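Local structure of paraflagellar rod component (Trypanosoma brucei, 2Q0X) at residues E249-H254 with N258-S263; P207-E212 with D241-T246; I135-L140 with E296-T301; E124-S129 with G221-P226. The protein is of unknown function but adopts the alpha/beta hydrolase fold and is probably a component of the paraflagellar rod, with no hydrolase activity established. All blocks are in the same frame, centred on the assembly; numbering follows the deposited sequence.

Contact 1 of 4, residues E249-H254 with N258-S263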
loop_
_atom_site.group_PDB
_atom_site.type_symbol
_atom_site.label_atom_id
_atom_site.label_comp_id
_atom_site.label_asym_id
_atom_site.label_seq_id
_atom_site.Cartn_x
_atom_site.Cartn_y
_atom_site.Cartn_z
ATOM N N GLU A 249 21.293 -1.833 30.506
ATOM C CA GLU A 249 22.196 -2.930 30.818
ATOM C C GLU A 249 21.996 -4.166 29.932
ATOM O O GLU A 249 22.974 -4.758 29.447
ATOM C CB GLU A 249 22.041 -3.311 32.293
ATOM C CG GLU A 249 22.998 -4.383 32.740
ATOM C CD GLU A 249 22.812 -4.765 34.180
ATOM O OE1 GLU A 249 22.572 -3.867 35.019
ATOM O OE2 GLU A 249 22.942 -5.972 34.472
ATOM N N GLY A 250 20.743 -4.563 29.726
ATOM C CA GLY A 250 20.426 -5.728 28.903
ATOM C C GLY A 250 20.820 -5.565 27.455
ATOM O O GLY A 250 21.361 -6.487 26.832
ATOM N N VAL A 251 20.553 -4.390 26.901
ATOM C CA VAL A 251 20.896 -4.115 25.529
ATOM C C VAL A 251 22.415 -4.049 25.347
ATOM O O VAL A 251 22.938 -4.658 24.424
ATOM C CB VAL A 251 20.160 -2.826 24.983
ATOM C CG1 VAL A 251 20.661 -2.489 23.596
ATOM C CG2 VAL A 251 18.611 -3.026 24.972
ATOM N N ARG A 252 23.126 -3.358 26.233
ATOM C CA ARG A 252 24.592 -3.256 26.145
ATOM C C ARG A 252 25.341 -4.572 26.280
ATOM O O ARG A 252 26.394 -4.782 25.640
ATOM C CB ARG A 252 25.127 -2.332 27.221
ATOM C CG ARG A 252 24.819 -0.880 26.981
ATOM C CD ARG A 252 25.440 -0.062 28.095
ATOM N NE ARG A 252 25.315 1.382 27.892
ATOM C CZ ARG A 252 25.641 2.299 28.803
ATOM N NH1 ARG A 252 26.106 1.935 29.998
ATOM N NH2 ARG A 252 25.491 3.590 28.524
ATOM N N ASP A 253 24.822 -5.442 27.148
ATOM C CA ASP A 253 25.482 -6.703 27.450
ATOM C C ASP A 253 25.159 -7.818 26.460
ATOM O O ASP A 253 25.866 -8.837 26.421
ATOM C CB ASP A 253 25.105 -7.158 28.861
ATOM C CG ASP A 253 25.739 -6.306 29.943
ATOM O OD1 ASP A 253 26.425 -5.320 29.619
ATOM O OD2 ASP A 253 25.531 -6.620 31.128
ATOM N N HIS A 254 24.081 -7.645 25.694
ATOM C CA HIS A 254 23.578 -8.703 24.828
ATOM C C HIS A 254 23.450 -8.353 23.372
ATOM O O HIS A 254 23.173 -9.220 22.573
ATOM C CB HIS A 254 22.265 -9.259 25.389
ATOM C CG HIS A 254 22.424 -9.841 26.757
ATOM N ND1 HIS A 254 21.968 -9.209 27.894
ATOM C CD2 HIS A 254 23.044 -10.966 27.177
ATOM C CE1 HIS A 254 22.284 -9.930 28.955
ATOM N NE2 HIS A 254 22.946 -10.998 28.546
ATOM N N ASN A 258 29.066 -3.748 20.579
ATOM C CA ASN A 258 29.074 -2.838 21.729
ATOM C C ASN A 258 28.524 -1.413 21.466
ATOM O O ASN A 258 28.233 -0.676 22.414
ATOM C CB ASN A 258 30.481 -2.757 22.350
ATOM C CG ASN A 258 31.532 -2.183 21.387
ATOM O OD1 ASN A 258 31.993 -1.044 21.560
ATOM N ND2 ASN A 258 31.928 -2.974 20.384
ATOM N N ARG A 259 28.359 -1.023 20.205
ATOM C CA ARG A 259 28.011 0.357 19.905
ATOM C C ARG A 259 26.504 0.514 19.782
ATOM O O ARG A 259 25.945 0.630 18.697
ATOM C CB ARG A 259 28.785 0.834 18.682
ATOM C CG ARG A 259 30.295 0.736 18.941
ATOM C CD ARG A 259 31.136 1.608 18.070
ATOM N NE ARG A 259 30.656 2.985 18.029
ATOM C CZ ARG A 259 30.832 3.893 18.988
ATOM N NH1 ARG A 259 31.522 3.610 20.090
ATOM N NH2 ARG A 259 30.332 5.120 18.819
ATOM N N VAL A 260 25.851 0.473 20.931
ATOM C CA VAL A 260 24.413 0.580 20.988
ATOM C C VAL A 260 24.044 1.847 21.767
ATOM O O VAL A 260 24.645 2.157 22.785
ATOM C CB VAL A 260 23.725 -0.715 21.540
ATOM C CG1 VAL A 260 24.350 -1.186 22.778
ATOM C CG2 VAL A 260 22.221 -0.476 21.768
ATOM N N THR A 261 23.092 2.596 21.227
ATOM C CA THR A 261 22.568 3.812 21.851
ATOM C C THR A 261 21.093 3.570 22.116
ATOM O O THR A 261 20.385 3.073 21.243
ATOM C CB THR A 261 22.723 5.021 20.923
ATOM O OG1 THR A 261 24.115 5.237 20.654
ATOM C CG2 THR A 261 22.107 6.283 21.544
ATOM N N VAL A 262 20.648 3.881 23.331
ATOM C CA VAL A 262 19.245 3.737 23.697
ATOM C C VAL A 262 18.729 5.115 24.081
ATOM O O VAL A 262 19.180 5.697 25.063
ATOM C CB VAL A 262 19.033 2.736 24.854
ATOM C CG1 VAL A 262 17.553 2.615 25.180
ATOM C CG2 VAL A 262 19.640 1.351 24.498
ATOM N N SER A 263 17.808 5.647 23.271
ATOM C CA SER A 263 17.275 6.999 23.496
ATOM C C SER A 263 15.759 6.953 23.638
ATOM O O SER A 263 15.070 6.130 22.994
ATOM C CB SER A 263 17.639 7.946 22.347
ATOM O OG SER A 263 19.034 8.183 22.275
#
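The beta-alpha-beta unit built from strand 227-232, helix 241-254 and strand 260-264 is closed here, where V251 and R252 on the last turns of the helix meet V260 and V262 of the returning strand. Only a short turn separates the two segments, and they run almost antiparallel: the axes approach to 8.8 Å with 166° between their directions. This is the usual crossover of an alpha/beta sheet, with the helix laid against one face of the strands and the following strand added at the sheet edge.

The contact is wholly apolar across the gap. V251 directs its CG1 branch at the strand, that methyl lying anti to the backbone N (chi1 174°), and meets two residues two places apart along the strand. On V262 the touching atom is CG2, 4.1 Å from V251 CG1. On V260 it is CG1, 4.0 Å from V251 CG1; the still shorter modelled approach of V260 CG2 is doubtful. The same CG1 of V260 comes to 4.0 Å from R252 CA, so V260 abuts the helix backbone as well as a side chain. Beyond the two segments, V251 also packs on L229 of the neighbouring strand and on V204 and C208 of helix 200-209, while V260 rests on L227.

In the last turn of the helix the ring of H254 stacks with F213. Its ND1 donates back to G250 O at 3.0 Å, reaching a lone pair in the carbonyl plane.

Contact 2 of 4, residues P207-E212 with D241-T246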
loop_
_atom_site.group_PDB
_atom_site.type_symbol
_atom_site.label_atom_id
_atom_site.label_comp_id
_atom_site.label_asym_id
_atom_site.label_seq_id
_atom_site.Cartn_x
_atom_site.Cartn_y
_atom_site.Cartn_z
ATOM N N PRO A 207 11.844 -8.833 27.527
ATOM C CA PRO A 207 12.966 -9.645 28.026
ATOM C C PRO A 207 13.960 -8.911 28.925
ATOM O O PRO A 207 14.521 -9.525 29.821
ATOM C CB PRO A 207 13.644 -10.144 26.745
ATOM C CG PRO A 207 13.134 -9.241 25.648
ATOM C CD PRO A 207 11.815 -8.768 26.055
ATOM N N CYS A 208 14.177 -7.615 28.699
ATOM C CA CYS A 208 15.105 -6.858 29.541
ATOM C C CYS A 208 14.541 -6.658 30.943
ATOM O O CYS A 208 15.227 -6.888 31.913
ATOM C CB CYS A 208 15.441 -5.492 28.941
ATOM S SG CYS A 208 16.712 -5.489 27.681
ATOM N N ILE A 209 13.289 -6.204 31.038
ATOM C CA ILE A 209 12.627 -6.029 32.349
ATOM C C ILE A 209 12.495 -7.367 33.105
ATOM O O ILE A 209 12.598 -7.407 34.340
ATOM C CB ILE A 209 11.213 -5.383 32.198
ATOM C CG1 ILE A 209 11.274 -4.014 31.482
ATOM C CG2 ILE A 209 10.502 -5.248 33.566
ATOM C CD1 ILE A 209 12.236 -3.010 32.096
ATOM N N ARG A 210 12.269 -8.454 32.367
ATOM C CA ARG A 210 12.121 -9.788 32.965
ATOM C C ARG A 210 13.421 -10.631 33.021
ATOM O O ARG A 210 13.370 -11.824 33.336
ATOM C CB ARG A 210 11.053 -10.567 32.210
ATOM C CG ARG A 210 9.655 -10.190 32.611
ATOM C CD ARG A 210 8.679 -10.562 31.531
ATOM N NE ARG A 210 7.308 -10.339 31.971
ATOM C CZ ARG A 210 6.283 -10.036 31.179
ATOM N NH1 ARG A 210 6.451 -9.909 29.871
ATOM N NH2 ARG A 210 5.077 -9.854 31.715
ATOM N N LYS A 211 14.559 -10.014 32.699
ATOM C CA LYS A 211 15.873 -10.670 32.708
ATOM C C LYS A 211 15.907 -11.986 31.922
ATOM O O LYS A 211 16.629 -12.929 32.293
ATOM C CB LYS A 211 16.371 -10.854 34.154
ATOM C CG LYS A 211 17.034 -9.585 34.761
ATOM C CD LYS A 211 16.221 -8.870 35.859
ATOM C CE LYS A 211 16.545 -9.370 37.255
ATOM N NZ LYS A 211 16.495 -8.303 38.320
ATOM N N GLU A 212 15.130 -12.046 30.844
ATOM C CA GLU A 212 15.090 -13.211 29.965
ATOM C C GLU A 212 16.175 -13.054 28.922
ATOM O O GLU A 212 15.907 -12.730 27.773
ATOM C CB GLU A 212 13.734 -13.346 29.279
ATOM C CG GLU A 212 12.603 -13.728 30.208
ATOM C CD GLU A 212 11.228 -13.284 29.698
ATOM O OE1 GLU A 212 11.143 -12.588 28.650
ATOM O OE2 GLU A 212 10.224 -13.625 30.367
ATOM N N ASP A 241 13.579 4.542 37.108
ATOM C CA ASP A 241 15.002 4.680 36.789
ATOM C C ASP A 241 15.662 3.301 36.716
ATOM O O ASP A 241 16.524 3.051 35.860
ATOM C CB ASP A 241 15.713 5.532 37.847
ATOM C CG ASP A 241 15.173 6.952 37.921
ATOM O OD1 ASP A 241 14.560 7.402 36.932
ATOM O OD2 ASP A 241 15.375 7.617 38.962
ATOM N N GLU A 242 15.231 2.426 37.629
ATOM C CA GLU A 242 15.708 1.048 37.744
ATOM C C GLU A 242 15.434 0.256 36.469
ATOM O O GLU A 242 16.338 -0.375 35.920
ATOM C CB GLU A 242 15.042 0.373 38.961
ATOM C CG GLU A 242 15.550 -1.031 39.307
ATOM C CD GLU A 242 14.738 -1.688 40.419
ATOM O OE1 GLU A 242 13.811 -2.463 40.091
ATOM O OE2 GLU A 242 15.016 -1.423 41.612
ATOM N N GLU A 243 14.196 0.316 35.988
ATOM C CA GLU A 243 13.800 -0.385 34.762
ATOM C C GLU A 243 14.495 0.174 33.527
ATOM O O GLU A 243 14.827 -0.577 32.627
ATOM C CB GLU A 243 12.281 -0.334 34.572
ATOM C CG GLU A 243 11.509 -1.102 35.658
ATOM C CD GLU A 243 10.031 -0.712 35.740
ATOM O OE1 GLU A 243 9.705 0.497 35.624
ATOM O OE2 GLU A 243 9.197 -1.627 35.933
ATOM N N VAL A 244 14.705 1.488 33.480
ATOM C CA VAL A 244 15.440 2.111 32.372
ATOM C C VAL A 244 16.882 1.593 32.412
ATOM O O VAL A 244 17.460 1.233 31.385
ATOM C CB VAL A 244 15.374 3.673 32.443
ATOM C CG1 VAL A 244 16.367 4.337 31.516
ATOM C CG2 VAL A 244 13.953 4.166 32.153
ATOM N N GLY A 245 17.438 1.540 33.618
ATOM C CA GLY A 245 18.769 0.994 33.849
ATOM C C GLY A 245 18.926 -0.462 33.441
ATOM O O GLY A 245 19.937 -0.828 32.855
ATOM N N THR A 246 17.933 -1.287 33.768
ATOM C CA THR A 246 17.958 -2.717 33.426
ATOM C C THR A 246 17.863 -2.918 31.919
ATOM O O THR A 246 18.490 -3.837 31.368
ATOM C CB THR A 246 16.794 -3.495 34.104
ATOM O OG1 THR A 246 16.913 -3.403 35.528
ATOM C CG2 THR A 246 16.799 -4.958 33.709
#
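A Schellman motif ends helix 200-209, whose last turn packs on helix 241-254 through C208 and I209, against T246 and E243. K211, at positive phi, is the C-prime residue. The reversal it allows brings E212 N to within 2.8 Å of P207 O, while the companion bond from K211 N to C208 O is weak at 3.3 Å.

That same C208 carbonyl faces the second helix. T246 presses its methyl onto it, with CG2 only 3.1 Å from C208 O, a tight approach of carbon to oxygen without a conventional hydrogen bond. The torsion of T246 sorts its two branches: CG2 stands anti to the backbone N, whereas OG1 (chi1 -61°) lies beside that N and turns back to its own helix. There OG1 donates to E242 O at 3.1 Å from above the carbonyl plane. E242 O also accepts T246 N at 2.8 Å, so two bonds from one residue grip it.

I209 fills the neighbouring place with CD1, which reaches across to the backbone and root of E243, 3.6 Å from E243 O and equally far from E243 CB. The polar end of E243 is held elsewhere, its OE1 bonded to the hydroxyl of S240. C208 and I209 also lean on V247, the residue after T246.

Helix 200-209 belongs to the long excursion between strands 135-143 and 227-232, the place where alpha/beta hydrolases commonly insert lid or cap elements; here its C-terminal end is docked on a helix of the core fold.

Contact 3 of 4, residues I135-L140 with E296-T301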
loop_
_atom_site.group_PDB
_atom_site.type_symbol
_atom_site.label_atom_id
_atom_site.label_comp_id
_atom_site.label_asym_id
_atom_site.label_seq_id
_atom_site.Cartn_x
_atom_site.Cartn_y
_atom_site.Cartn_z
ATOM N N ILE A 135 25.070 -4.025 5.507
ATOM C CA ILE A 135 24.143 -3.425 6.476
ATOM C C ILE A 135 24.973 -2.940 7.688
ATOM O O ILE A 135 25.381 -3.736 8.542
ATOM C CB ILE A 135 23.016 -4.427 6.854
ATOM C CG1 ILE A 135 22.246 -4.837 5.583
ATOM C CG2 ILE A 135 22.066 -3.820 7.915
ATOM C CD1 ILE A 135 21.292 -6.015 5.743
ATOM N N THR A 136 25.282 -1.645 7.724
ATOM C CA THR A 136 26.310 -1.119 8.635
ATOM C C THR A 136 25.750 -0.407 9.867
ATOM O O THR A 136 26.478 -0.097 10.803
ATOM C CB THR A 136 27.285 -0.165 7.900
ATOM O OG1 THR A 136 26.542 0.850 7.239
ATOM C CG2 THR A 136 28.143 -0.904 6.878
ATOM N N ARG A 137 24.457 -0.147 9.861
ATOM C CA ARG A 137 23.791 0.517 10.979
ATOM C C ARG A 137 22.374 0.052 10.996
ATOM O O ARG A 137 21.792 -0.220 9.962
ATOM C CB ARG A 137 23.795 2.056 10.844
ATOM C CG ARG A 137 25.092 2.739 11.210
ATOM C CD ARG A 137 25.994 2.900 10.004
ATOM N NE ARG A 137 27.427 2.746 10.335
ATOM C CZ ARG A 137 28.271 3.753 10.445
ATOM N NH1 ARG A 137 27.851 4.991 10.297
ATOM N NH2 ARG A 137 29.530 3.534 10.698
ATOM N N VAL A 138 21.828 -0.037 12.197
ATOM C CA VAL A 138 20.443 -0.366 12.385
ATOM C C VAL A 138 19.813 0.682 13.308
ATOM O O VAL A 138 20.394 1.075 14.310
ATOM C CB VAL A 138 20.277 -1.803 12.940
ATOM C CG1 VAL A 138 18.833 -2.099 13.210
ATOM C CG2 VAL A 138 20.884 -2.861 11.935
ATOM N N ILE A 139 18.620 1.135 12.943
ATOM C CA ILE A 139 17.844 2.057 13.761
ATOM C C ILE A 139 16.461 1.462 13.948
ATOM O O ILE A 139 15.780 1.189 12.974
ATOM C CB ILE A 139 17.695 3.465 13.073
ATOM C CG1 ILE A 139 19.062 4.089 12.767
ATOM C CG2 ILE A 139 16.793 4.382 13.919
ATOM C CD1 ILE A 139 19.094 4.984 11.506
ATOM N N LEU A 140 16.039 1.295 15.191
ATOM C CA LEU A 140 14.734 0.725 15.463
ATOM C C LEU A 140 13.946 1.634 16.386
ATOM O O LEU A 140 14.447 2.085 17.410
ATOM C CB LEU A 140 14.857 -0.668 16.091
ATOM C CG LEU A 140 15.743 -1.708 15.388
ATOM C CD1 LEU A 140 15.929 -2.951 16.251
ATOM C CD2 LEU A 140 15.219 -2.039 14.046
ATOM N N GLU A 296 32.409 8.890 12.748
ATOM C CA GLU A 296 33.576 9.388 13.476
ATOM C C GLU A 296 34.288 8.230 14.134
ATOM O O GLU A 296 35.491 8.075 13.970
ATOM C CB GLU A 296 33.200 10.428 14.568
ATOM N N PHE A 297 33.542 7.409 14.864
ATOM C CA PHE A 297 34.141 6.263 15.525
ATOM C C PHE A 297 34.872 5.374 14.533
ATOM O O PHE A 297 35.992 4.960 14.797
ATOM C CB PHE A 297 33.126 5.425 16.304
ATOM C CG PHE A 297 33.764 4.290 17.053
ATOM C CD1 PHE A 297 34.349 4.509 18.296
ATOM C CD2 PHE A 297 33.830 3.015 16.495
ATOM C CE1 PHE A 297 34.975 3.459 18.997
ATOM C CE2 PHE A 297 34.444 1.962 17.177
ATOM C CZ PHE A 297 35.021 2.184 18.431
ATOM N N ARG A 298 34.245 5.083 13.394
ATOM C CA ARG A 298 34.866 4.181 12.411
ATOM C C ARG A 298 36.161 4.767 11.809
ATOM O O ARG A 298 37.084 4.020 11.491
ATOM C CB ARG A 298 33.885 3.781 11.300
ATOM C CG ARG A 298 34.212 4.362 9.943
ATOM C CD ARG A 298 32.983 4.707 9.142
ATOM N NE ARG A 298 32.193 3.535 8.807
ATOM C CZ ARG A 298 31.224 3.526 7.895
ATOM N NH1 ARG A 298 30.932 4.629 7.207
ATOM N NH2 ARG A 298 30.550 2.403 7.664
ATOM N N THR A 299 36.215 6.090 11.655
ATOM C CA THR A 299 37.371 6.767 11.042
ATOM C C THR A 299 38.626 6.710 11.932
ATOM O O THR A 299 39.751 6.919 11.457
ATOM C CB THR A 299 37.022 8.233 10.687
ATOM O OG1 THR A 299 35.843 8.257 9.870
ATOM C CG2 THR A 299 38.166 8.911 9.933
ATOM N N GLU A 300 38.419 6.437 13.219
ATOM C CA GLU A 300 39.493 6.104 14.140
ATOM C C GLU A 300 39.663 4.571 14.169
ATOM O O GLU A 300 38.822 3.886 14.765
ATOM C CB GLU A 300 39.144 6.623 15.538
ATOM N N THR A 301 40.699 4.004 13.532
ATOM C CA THR A 301 41.694 4.709 12.700
ATOM C C THR A 301 41.568 4.286 11.233
ATOM O O THR A 301 40.454 4.147 10.706
ATOM C CB THR A 301 43.133 4.419 13.166
#
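The backbones stay well apart where the start of strand 135-143 faces the C-terminal end of helix 280-299, the nearest CA atoms, those of T136 and R298, being 10.7 Å from each other. Long side chains bridge the gap, chiefly two arginines. R137 places the NH2 corner of its guanidinium over one face of the R298 guanidinium, 3.1 Å above that plane and displaced toward its rim. The groups are tilted by 34°, so they overlap without lying flat on one another. The closest atoms, R137 NH2 and R298 NE, are 3.3 Å apart and both are donors, so no hydrogen bond joins them.

Bends at chi2 and chi3 fold R137 back along its strand, where NE makes a weak bond of 3.0 Å to T136 O. T136 itself only brushes the second arginine, its CB lying 4.2 Å from R298 NH2.

Acidic neighbours probably make the close approach tolerable. D295 is shared by the two arginines, in a salt bridge with R137 NH1 and a long, weak ion pair with R298 NH1. E109 makes a salt bridge with R298 NH2 through OE2, which also takes the hydroxyl of T136. Together the two carboxylates probably offset much of the repulsion between the overlapping guanidinium groups.

Contact 4 of 4, residues E124-S129 with G221-P226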
loop_
_atom_site.group_PDB
_atom_site.type_symbol
_atom_site.label_atom_id
_atom_site.label_comp_id
_atom_site.label_asym_id
_atom_site.label_seq_id
_atom_site.Cartn_x
_atom_site.Cartn_y
_atom_site.Cartn_z
ATOM N N GLU A 124 14.896 -10.663 11.656
ATOM C CA GLU A 124 14.914 -11.758 10.689
ATOM C C GLU A 124 15.928 -11.525 9.564
ATOM O O GLU A 124 16.699 -12.428 9.209
ATOM C CB GLU A 124 13.505 -11.929 10.120
ATOM C CG GLU A 124 13.321 -13.107 9.220
ATOM C CD GLU A 124 13.569 -14.432 9.905
ATOM O OE1 GLU A 124 13.307 -14.556 11.137
ATOM O OE2 GLU A 124 14.020 -15.354 9.190
ATOM N N LEU A 125 15.936 -10.309 9.022
ATOM C CA LEU A 125 16.917 -9.903 8.014
ATOM C C LEU A 125 18.337 -10.081 8.513
ATOM O O LEU A 125 19.127 -10.732 7.870
ATOM C CB LEU A 125 16.742 -8.430 7.590
ATOM C CG LEU A 125 15.980 -8.143 6.291
ATOM C CD1 LEU A 125 15.833 -6.629 6.046
ATOM C CD2 LEU A 125 16.674 -8.789 5.149
ATOM N N LEU A 126 18.641 -9.464 9.649
ATOM C CA LEU A 126 19.992 -9.437 10.209
ATOM C C LEU A 126 20.591 -10.821 10.513
ATOM O O LEU A 126 21.804 -10.980 10.470
ATOM C CB LEU A 126 20.039 -8.551 11.461
ATOM C CG LEU A 126 20.343 -7.074 11.177
ATOM C CD1 LEU A 126 19.491 -6.522 10.090
ATOM C CD2 LEU A 126 20.132 -6.263 12.405
ATOM N N GLU A 127 19.750 -11.816 10.787
ATOM C CA GLU A 127 20.226 -13.165 10.981
ATOM C C GLU A 127 20.373 -13.949 9.674
ATOM O O GLU A 127 21.211 -14.836 9.604
ATOM C CB GLU A 127 19.382 -13.925 12.014
ATOM C CG GLU A 127 17.960 -14.317 11.609
ATOM C CD GLU A 127 17.309 -15.309 12.605
ATOM O OE1 GLU A 127 16.525 -16.209 12.160
ATOM O OE2 GLU A 127 17.588 -15.185 13.832
ATOM N N ASN A 128 19.604 -13.605 8.637
ATOM C CA ASN A 128 19.581 -14.384 7.390
ATOM C C ASN A 128 19.958 -13.636 6.093
ATOM O O ASN A 128 19.921 -14.237 5.016
ATOM C CB ASN A 128 18.183 -14.999 7.199
ATOM C CG ASN A 128 17.866 -16.085 8.225
ATOM O OD1 ASN A 128 18.646 -17.019 8.430
ATOM N ND2 ASN A 128 16.715 -15.957 8.881
ATOM N N SER A 129 20.297 -12.349 6.165
ATOM C CA SER A 129 20.562 -11.588 4.943
ATOM C C SER A 129 21.704 -12.177 4.092
ATOM O O SER A 129 22.704 -12.656 4.624
ATOM C CB SER A 129 20.899 -10.137 5.262
ATOM O OG SER A 129 21.100 -9.382 4.077
ATOM N N GLY A 221 21.088 -9.729 19.941
ATOM C CA GLY A 221 22.291 -10.544 19.731
ATOM C C GLY A 221 22.669 -10.779 18.277
ATOM O O GLY A 221 23.844 -10.924 17.990
ATOM N N VAL A 222 21.685 -10.801 17.358
ATOM C CA VAL A 222 21.962 -10.988 15.932
ATOM C C VAL A 222 22.476 -9.725 15.245
ATOM O O VAL A 222 22.957 -9.791 14.125
ATOM C CB VAL A 222 20.747 -11.524 15.145
ATOM C CG1 VAL A 222 20.207 -12.837 15.779
ATOM C CG2 VAL A 222 19.645 -10.436 15.006
ATOM N N ILE A 223 22.346 -8.577 15.896
ATOM C CA ILE A 223 22.746 -7.287 15.345
ATOM C C ILE A 223 24.221 -7.095 15.663
ATOM O O ILE A 223 24.602 -6.981 16.832
ATOM C CB ILE A 223 21.902 -6.121 15.964
ATOM C CG1 ILE A 223 20.397 -6.321 15.703
ATOM C CG2 ILE A 223 22.321 -4.767 15.424
ATOM C CD1 ILE A 223 19.556 -5.164 16.199
ATOM N N LYS A 224 25.047 -7.073 14.621
ATOM C CA LYS A 224 26.504 -7.077 14.773
ATOM C C LYS A 224 27.126 -5.736 14.408
ATOM O O LYS A 224 28.352 -5.617 14.293
ATOM C CB LYS A 224 27.128 -8.146 13.878
ATOM C CG LYS A 224 26.483 -9.528 13.971
ATOM C CD LYS A 224 26.596 -10.095 15.344
ATOM C CE LYS A 224 26.488 -11.622 15.322
ATOM N NZ LYS A 224 26.122 -12.111 16.688
ATOM N N VAL A 225 26.284 -4.729 14.256
ATOM C CA VAL A 225 26.716 -3.402 13.858
ATOM C C VAL A 225 26.060 -2.402 14.799
ATOM O O VAL A 225 25.201 -2.775 15.590
ATOM C CB VAL A 225 26.375 -3.125 12.362
ATOM C CG1 VAL A 225 27.112 -4.147 11.471
ATOM C CG2 VAL A 225 24.854 -3.127 12.113
ATOM N N PRO A 226 26.484 -1.129 14.743
ATOM C CA PRO A 226 25.914 -0.158 15.654
ATOM C C PRO A 226 24.377 -0.005 15.561
ATOM O O PRO A 226 23.783 -0.046 14.473
ATOM C CB PRO A 226 26.652 1.132 15.289
ATOM C CG PRO A 226 27.949 0.677 14.687
ATOM C CD PRO A 226 27.547 -0.533 13.908
#
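L126 and I223 meet side-on, the leucine sending its CD2 methyl into the flank of the isoleucine. CD2 lies 3.3 Å from I223 CG1, closer than two aliphatic carbons normally sit, and touches the other side-chain carbons of I223 more loosely. The isoleucine holds CG1 anti to its carbonyl carbon (chi1 -59°), and this puts the middle of the chain, rather than its end, against the methyl.

V222 sits alongside, splitting its two methyls between successive helix residues. CG2 approaches L126 CB at 4.0 Å, while CG1 is turned to E127. The glutamate runs along that methyl, with E127 CB and OE2 each 4.0 Å from V222 CG1; its CG lies between the backbone N and the carbonyl carbon (chi1 71°), and the chain is extended beyond it. Within the loop, K224 NZ donates to G221 O at 2.9 Å, only 16° from the carbonyl plane, spanning V222 and I223.

Further inward, L126 packs on V138 and on L112, whereas P226 of the loop continues into the sheet by a backbone bond with V138. Helix 119-128 follows strand 110-115, the position of the helix behind the nucleophile elbow in alpha/beta hydrolases. The contact joins the C-terminal end of that helix to the connection leading into strand 227-232 of the central alpha/beta hydrolase sheet.

Contacts 1 and 4 pair aliphatic side chains, contact 2 sets methyls against backbone carbonyls, and contact 3 is an arginine pair probably offset by D295 and E109. All four are partly buried. Contact 4, with L126 and I223 buried, has its centre nearest the centre of the chain, about 13 Å away; that of contact 2 is farthest, about 21 Å. Contacts 1 and 3 each include an exposed arginine. Contacts 1 and 2 share helix 241-254 and join where C208 SG packs on G250 CA at 3.9 Å. Contacts 3 and 4 meet through a probable hydrogen bond from V138 N to P226 O of 3.0 Å. R259 and F297 connect contacts 1 and 3, whereas contacts 2 and 3 do not touch.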